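Local coordinates for lipoprotein (PDB 7ADK) that probably acts as a lipid-anchored surface peptidase of the PA clan, the chymotrypsin-like superfamily, at residues B[726-731]-B[737-742]; B[242-247]-B[529-534]. One frame throughout, in Å; residues are numbered along the deposited sequence.

Contact 1. Residues B[726-731]-B[737-742]; sequences LYSLKD and VKKYFN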
loop_
_atom_site.group_PDB
_atom_site.type_symbol
_atom_site.label_atom_id
_atom_site.label_comp_id
_atom_site.label_asym_id
_atom_site.label_seq_id
_atom_site.Cartn_x
_atom_site.Cartn_y
_atom_site.Cartn_z
ATOM N N LEU B 726 -23.924 23.470 -9.822
ATOM C CA LEU B 726 -23.232 23.583 -11.118
ATOM C C LEU B 726 -21.910 24.365 -11.041
ATOM O O LEU B 726 -21.706 25.185 -10.147
ATOM C CB LEU B 726 -24.162 24.065 -12.250
ATOM C CG LEU B 726 -24.529 25.559 -12.331
ATOM C CD1 LEU B 726 -24.915 25.919 -13.756
ATOM C CD2 LEU B 726 -25.713 25.915 -11.447
ATOM N N TYR B 727 -20.999 24.085 -11.974
ATOM C CA TYR B 727 -19.602 24.499 -11.920
ATOM C C TYR B 727 -19.379 26.004 -12.118
ATOM O O TYR B 727 -19.789 26.573 -13.123
ATOM C CB TYR B 727 -18.815 23.681 -12.939
ATOM C CG TYR B 727 -17.411 24.161 -13.199
ATOM C CD1 TYR B 727 -16.356 23.797 -12.351
ATOM C CD2 TYR B 727 -17.162 24.961 -14.324
ATOM C CE1 TYR B 727 -15.044 24.187 -12.665
ATOM C CE2 TYR B 727 -15.855 25.341 -14.655
ATOM C CZ TYR B 727 -14.790 24.941 -13.829
ATOM O OH TYR B 727 -13.529 25.294 -14.159
ATOM N N SER B 728 -18.666 26.638 -11.185
ATOM C CA SER B 728 -18.233 28.037 -11.259
ATOM C C SER B 728 -16.754 28.163 -11.590
ATOM O O SER B 728 -15.911 27.522 -10.962
ATOM C CB SER B 728 -18.489 28.759 -9.940
ATOM O OG SER B 728 -19.854 28.771 -9.643
ATOM N N LEU B 729 -16.417 29.057 -12.513
ATOM C CA LEU B 729 -15.050 29.466 -12.781
ATOM C C LEU B 729 -14.922 30.989 -12.707
ATOM O O LEU B 729 -15.688 31.736 -13.311
ATOM C CB LEU B 729 -14.607 28.872 -14.121
ATOM C CG LEU B 729 -13.171 29.198 -14.539
ATOM C CD1 LEU B 729 -12.147 28.628 -13.570
ATOM C CD2 LEU B 729 -12.913 28.623 -15.915
ATOM N N LYS B 730 -13.933 31.448 -11.950
ATOM C CA LYS B 730 -13.567 32.858 -11.817
ATOM C C LYS B 730 -12.793 33.308 -13.053
ATOM O O LYS B 730 -11.744 32.761 -13.366
ATOM C CB LYS B 730 -12.792 33.041 -10.502
ATOM C CG LYS B 730 -12.722 34.470 -9.986
ATOM C CD LYS B 730 -12.254 34.538 -8.546
ATOM C CE LYS B 730 -12.312 35.947 -7.971
ATOM N NZ LYS B 730 -12.079 35.989 -6.526
ATOM N N ASP B 731 -13.303 34.293 -13.770
ATOM C CA ASP B 731 -12.655 34.862 -14.954
ATOM C C ASP B 731 -11.645 35.958 -14.573
ATOM O O ASP B 731 -11.809 36.643 -13.572
ATOM C CB ASP B 731 -13.724 35.361 -15.922
ATOM C CG ASP B 731 -13.176 35.827 -17.270
ATOM O OD1 ASP B 731 -13.850 36.648 -17.925
ATOM O OD2 ASP B 731 -12.098 35.359 -17.695
ATOM N N VAL B 737 -17.273 35.815 -11.164
ATOM C CA VAL B 737 -17.461 34.385 -11.445
ATOM C C VAL B 737 -18.564 34.173 -12.481
ATOM O O VAL B 737 -19.509 34.961 -12.566
ATOM C CB VAL B 737 -17.770 33.537 -10.196
ATOM C CG1 VAL B 737 -16.662 33.595 -9.162
ATOM C CG2 VAL B 737 -19.086 33.880 -9.523
ATOM N N LYS B 738 -18.473 33.081 -13.241
ATOM C CA LYS B 738 -19.528 32.619 -14.145
ATOM C C LYS B 738 -19.758 31.123 -13.972
ATOM O O LYS B 738 -18.814 30.377 -13.711
ATOM C CB LYS B 738 -19.180 33.047 -15.574
ATOM C CG LYS B 738 -20.278 32.712 -16.584
ATOM C CD LYS B 738 -19.981 33.363 -17.933
ATOM C CE LYS B 738 -20.993 32.917 -18.977
ATOM N NZ LYS B 738 -20.759 33.554 -20.264
ATOM N N LYS B 739 -21.023 30.707 -14.049
ATOM C CA LYS B 739 -21.490 29.317 -13.914
ATOM C C LYS B 739 -21.590 28.640 -15.279
ATOM O O LYS B 739 -21.949 29.300 -16.250
ATOM C CB LYS B 739 -22.846 29.265 -13.191
ATOM C CG LYS B 739 -22.825 29.893 -11.795
ATOM C CD LYS B 739 -24.194 29.828 -11.118
ATOM C CE LYS B 739 -24.223 30.735 -9.892
ATOM N NZ LYS B 739 -25.497 30.682 -9.164
ATOM N N TYR B 740 -21.313 27.345 -15.375
ATOM C CA TYR B 740 -21.346 26.603 -16.635
ATOM C C TYR B 740 -21.858 25.163 -16.465
ATOM O O TYR B 740 -21.455 24.464 -15.546
ATOM C CB TYR B 740 -19.942 26.570 -17.249
ATOM C CG TYR B 740 -19.192 27.874 -17.454
ATOM C CD1 TYR B 740 -19.142 28.478 -18.722
ATOM C CD2 TYR B 740 -18.466 28.450 -16.399
ATOM C CE1 TYR B 740 -18.381 29.641 -18.931
ATOM C CE2 TYR B 740 -17.708 29.615 -16.604
ATOM C CZ TYR B 740 -17.645 30.206 -17.877
ATOM O OH TYR B 740 -16.866 31.289 -18.116
ATOM N N PHE B 741 -22.724 24.703 -17.361
ATOM C CA PHE B 741 -23.099 23.287 -17.474
ATOM C C PHE B 741 -22.037 22.472 -18.224
ATOM O O PHE B 741 -21.439 22.944 -19.186
ATOM C CB PHE B 741 -24.420 23.141 -18.218
ATOM C CG PHE B 741 -25.607 23.721 -17.497
ATOM C CD1 PHE B 741 -26.167 23.031 -16.417
ATOM C CD2 PHE B 741 -26.133 24.963 -17.887
ATOM C CE1 PHE B 741 -27.270 23.563 -15.738
ATOM C CE2 PHE B 741 -27.237 25.490 -17.213
ATOM C CZ PHE B 741 -27.813 24.787 -16.146
ATOM N N ASN B 742 -21.872 21.201 -17.868
ATOM C CA ASN B 742 -21.040 20.261 -18.615
ATOM C C ASN B 742 -21.657 19.941 -19.995
ATOM O O ASN B 742 -22.836 19.616 -20.120
ATOM C CB ASN B 742 -20.846 18.984 -17.787
ATOM C CG ASN B 742 -19.626 18.982 -16.895
ATOM O OD1 ASN B 742 -18.620 18.373 -17.210
ATOM N ND2 ASN B 742 -19.668 19.596 -15.743
#
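Leu729 and Lys738 exchange backbone bonds, and Tyr740 N gives one to Tyr727 O, which makes residues 726-731 and 737-742 the two arms of an antiparallel beta hairpin. Leu729 and Lys738 form a hydrogen-bonded pair, with Leu729 N 3.0 Å from Lys738 O and Lys738 N 3.1 Å from Leu729 O; both bonds are nearly straight. The third, from Tyr740 N to Tyr727 O, measures 2.8 Å. Ser728 with Lys739 and Lys730 with Val737 are non-hydrogen-bonded pairs.

Apolar contacts follow the two faces. On the face of Tyr727, Leu729, Lys738 and Tyr740, the Tyr740 ring is met by Leu729, whose CB is 4.0 Å from Tyr740 CE2, and by the Tyr727 ring. On the other face, the aliphatic part of Lys730 leans on Val737, Lys730 CG to Val737 CG1 4.1 Å. Near the open end, a chi1 of 77° takes the Leu726 side chain across to the other strand, where CD1 sits over the centre of the Phe741 ring, 3.8 Å above its plane, a CH-pi contact, and 4.0 Å from Lys739 CB.

Strand 535-537 continues the sheet beyond 737-742, running parallel to it through backbone bonds from Gly535 and Phe537. Phe537 stacks on Tyr727, and helix 449-452 lies against the Tyr727 and Leu729 side, with Ser449 bonded to the Tyr727 hydroxyl.

Contact 2. Residues B[242-247]-B[529-534]; sequences LPVYGS and SKYNGA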
loop_
_atom_site.group_PDB
_atom_site.type_symbol
_atom_site.label_atom_id
_atom_site.label_comp_id
_atom_site.label_asym_id
_atom_site.label_seq_id
_atom_site.Cartn_x
_atom_site.Cartn_y
_atom_site.Cartn_z
ATOM N N LEU B 242 -34.260 20.834 -17.956
ATOM C CA LEU B 242 -33.034 20.453 -17.254
ATOM C C LEU B 242 -33.362 20.233 -15.764
ATOM O O LEU B 242 -33.902 21.148 -15.145
ATOM C CB LEU B 242 -32.001 21.561 -17.481
ATOM C CG LEU B 242 -30.690 21.369 -16.705
ATOM C CD1 LEU B 242 -29.504 21.696 -17.600
ATOM C CD2 LEU B 242 -30.617 22.277 -15.483
ATOM N N PRO B 243 -33.119 19.051 -15.183
ATOM C CA PRO B 243 -33.579 18.693 -13.837
ATOM C C PRO B 243 -32.558 18.954 -12.717
ATOM O O PRO B 243 -31.353 18.950 -12.953
ATOM C CB PRO B 243 -33.882 17.208 -13.929
ATOM C CG PRO B 243 -32.776 16.744 -14.854
ATOM C CD PRO B 243 -32.641 17.870 -15.864
ATOM N N VAL B 244 -33.037 19.092 -11.478
ATOM C CA VAL B 244 -32.212 19.352 -10.280
ATOM C C VAL B 244 -32.751 18.684 -8.996
ATOM O O VAL B 244 -32.174 18.807 -7.919
ATOM C CB VAL B 244 -32.018 20.874 -10.136
ATOM C CG1 VAL B 244 -33.292 21.577 -9.675
ATOM C CG2 VAL B 244 -30.851 21.267 -9.234
ATOM N N TYR B 245 -33.859 17.948 -9.087
ATOM C CA TYR B 245 -34.617 17.426 -7.945
ATOM C C TYR B 245 -34.020 16.172 -7.257
ATOM O O TYR B 245 -34.759 15.255 -6.879
ATOM C CB TYR B 245 -36.057 17.205 -8.411
ATOM N N GLY B 246 -32.697 16.125 -7.096
ATOM C CA GLY B 246 -31.923 15.014 -6.530
ATOM C C GLY B 246 -30.925 14.400 -7.523
ATOM O O GLY B 246 -30.686 14.958 -8.596
ATOM N N SER B 247 -30.347 13.251 -7.166
ATOM C CA SER B 247 -29.400 12.474 -7.984
ATOM C C SER B 247 -29.754 10.979 -8.013
ATOM O O SER B 247 -30.509 10.485 -7.170
ATOM C CB SER B 247 -27.963 12.673 -7.493
ATOM O OG SER B 247 -27.569 14.024 -7.618
ATOM N N SER B 529 -35.129 31.029 -16.456
ATOM C CA SER B 529 -35.390 31.981 -15.373
ATOM C C SER B 529 -34.393 31.816 -14.217
ATOM O O SER B 529 -33.822 32.807 -13.766
ATOM C CB SER B 529 -36.832 31.841 -14.882
ATOM O OG SER B 529 -37.112 30.527 -14.450
ATOM N N LYS B 530 -34.118 30.584 -13.760
ATOM C CA LYS B 530 -33.117 30.286 -12.726
ATOM C C LYS B 530 -31.681 30.305 -13.263
ATOM O O LYS B 530 -30.836 31.011 -12.725
ATOM C CB LYS B 530 -33.454 28.957 -12.037
ATOM C CG LYS B 530 -32.500 28.696 -10.864
ATOM C CD LYS B 530 -32.865 27.436 -10.076
ATOM C CE LYS B 530 -31.834 27.240 -8.965
ATOM N NZ LYS B 530 -32.088 26.032 -8.156
ATOM N N TYR B 531 -31.405 29.557 -14.324
ATOM C CA TYR B 531 -30.068 29.405 -14.918
ATOM C C TYR B 531 -29.717 30.501 -15.937
ATOM O O TYR B 531 -29.091 30.255 -16.975
ATOM C CB TYR B 531 -29.929 27.982 -15.457
ATOM C CG TYR B 531 -30.218 26.937 -14.402
ATOM C CD1 TYR B 531 -29.337 26.786 -13.320
ATOM C CD2 TYR B 531 -31.369 26.132 -14.493
ATOM C CE1 TYR B 531 -29.618 25.847 -12.314
ATOM C CE2 TYR B 531 -31.645 25.179 -13.498
ATOM C CZ TYR B 531 -30.765 25.037 -12.405
ATOM O OH TYR B 531 -31.029 24.125 -11.439
ATOM N N ASN B 532 -30.141 31.736 -15.645
ATOM C CA ASN B 532 -29.787 32.931 -16.393
ATOM C C ASN B 532 -28.269 33.179 -16.348
ATOM O O ASN B 532 -27.615 32.950 -15.332
ATOM C CB ASN B 532 -30.579 34.113 -15.813
ATOM C CG ASN B 532 -30.408 35.389 -16.612
ATOM O OD1 ASN B 532 -30.383 35.398 -17.832
ATOM N ND2 ASN B 532 -30.264 36.506 -15.959
ATOM N N GLY B 533 -27.691 33.633 -17.455
ATOM C CA GLY B 533 -26.265 33.943 -17.592
ATOM C C GLY B 533 -25.313 32.742 -17.639
ATOM O O GLY B 533 -24.259 32.850 -18.256
ATOM N N ALA B 534 -25.683 31.593 -17.064
ATOM C CA ALA B 534 -24.899 30.358 -17.082
ATOM C C ALA B 534 -24.585 29.882 -18.508
ATOM O O ALA B 534 -25.469 29.866 -19.366
ATOM C CB ALA B 534 -25.629 29.282 -16.289
#
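The Tyr531 side chain meets Leu242 and Val244 in a small, mainly apolar contact between two loops, in a chain whose peptidase region is probably of the PA-clan type, beside the start of strand 535-537. Residues 242-247 belong to the long connection between helix 220-226 and strand 289-293, whereas residues 529-534 lead directly into strand 535-537. The two therefore come together from chain positions some 280 residues apart, and only 143 Å² is buried between them.

Leu242 meets the ring carbons. Its CG stands opposite the backbone N (chi1 175°), and the CD2 branch reaches Tyr531 CE2 at 3.7 Å, obliquely to the ring. Leu242 is buried, and Asp524, Gln527 and Asn720 also touch it.

Val244 meets the far end of the same side chain. Its CB and CG2 both lie 3.6 Å from Tyr531 OH, and CG1 is at 3.8 Å from that oxygen, so the branch point of the valine and both its methyls are set against the phenol oxygen. This is van der Waals contact rather than a polar bond, and the valine itself is exposed.

Tyr531 spans both neighbours because its CG is placed opposite its own carbonyl carbon (chi1 -55°), which carries the ring toward residues 242-244. The backbone behind it is tied down by Lys521, whose NZ hydrogen-bonds to Tyr531 O and to Ala534 O. The ring of Phe741 stands edge-to-face with that of Tyr531.

The preceding residue packs on the ring as well: the extended chain of Lys530 passes along one face, with its CG 4.2 Å above the plane of the Tyr531 ring and over the ring centre.

Contact 1 is a sheet pairing and contact 2 a meeting of loops, with centres about 13 Å apart on the same side of the chain's centre. The hairpin lies deeper, about 16 Å from that centre to its own against about 22 Å, although each is partly buried and mixes buried with exposed residues. Contact 1 joins backbone bonds to side-chain packing; contact 2 rests on side chains alone. Phe741 joins them: its CE1 is 3.5 Å from Leu242 CD1, and its ring also packs on Tyr531. Residues 529-534 also run into the strand paired with 737-742, so the loop contact borders the same sheet as the hairpin.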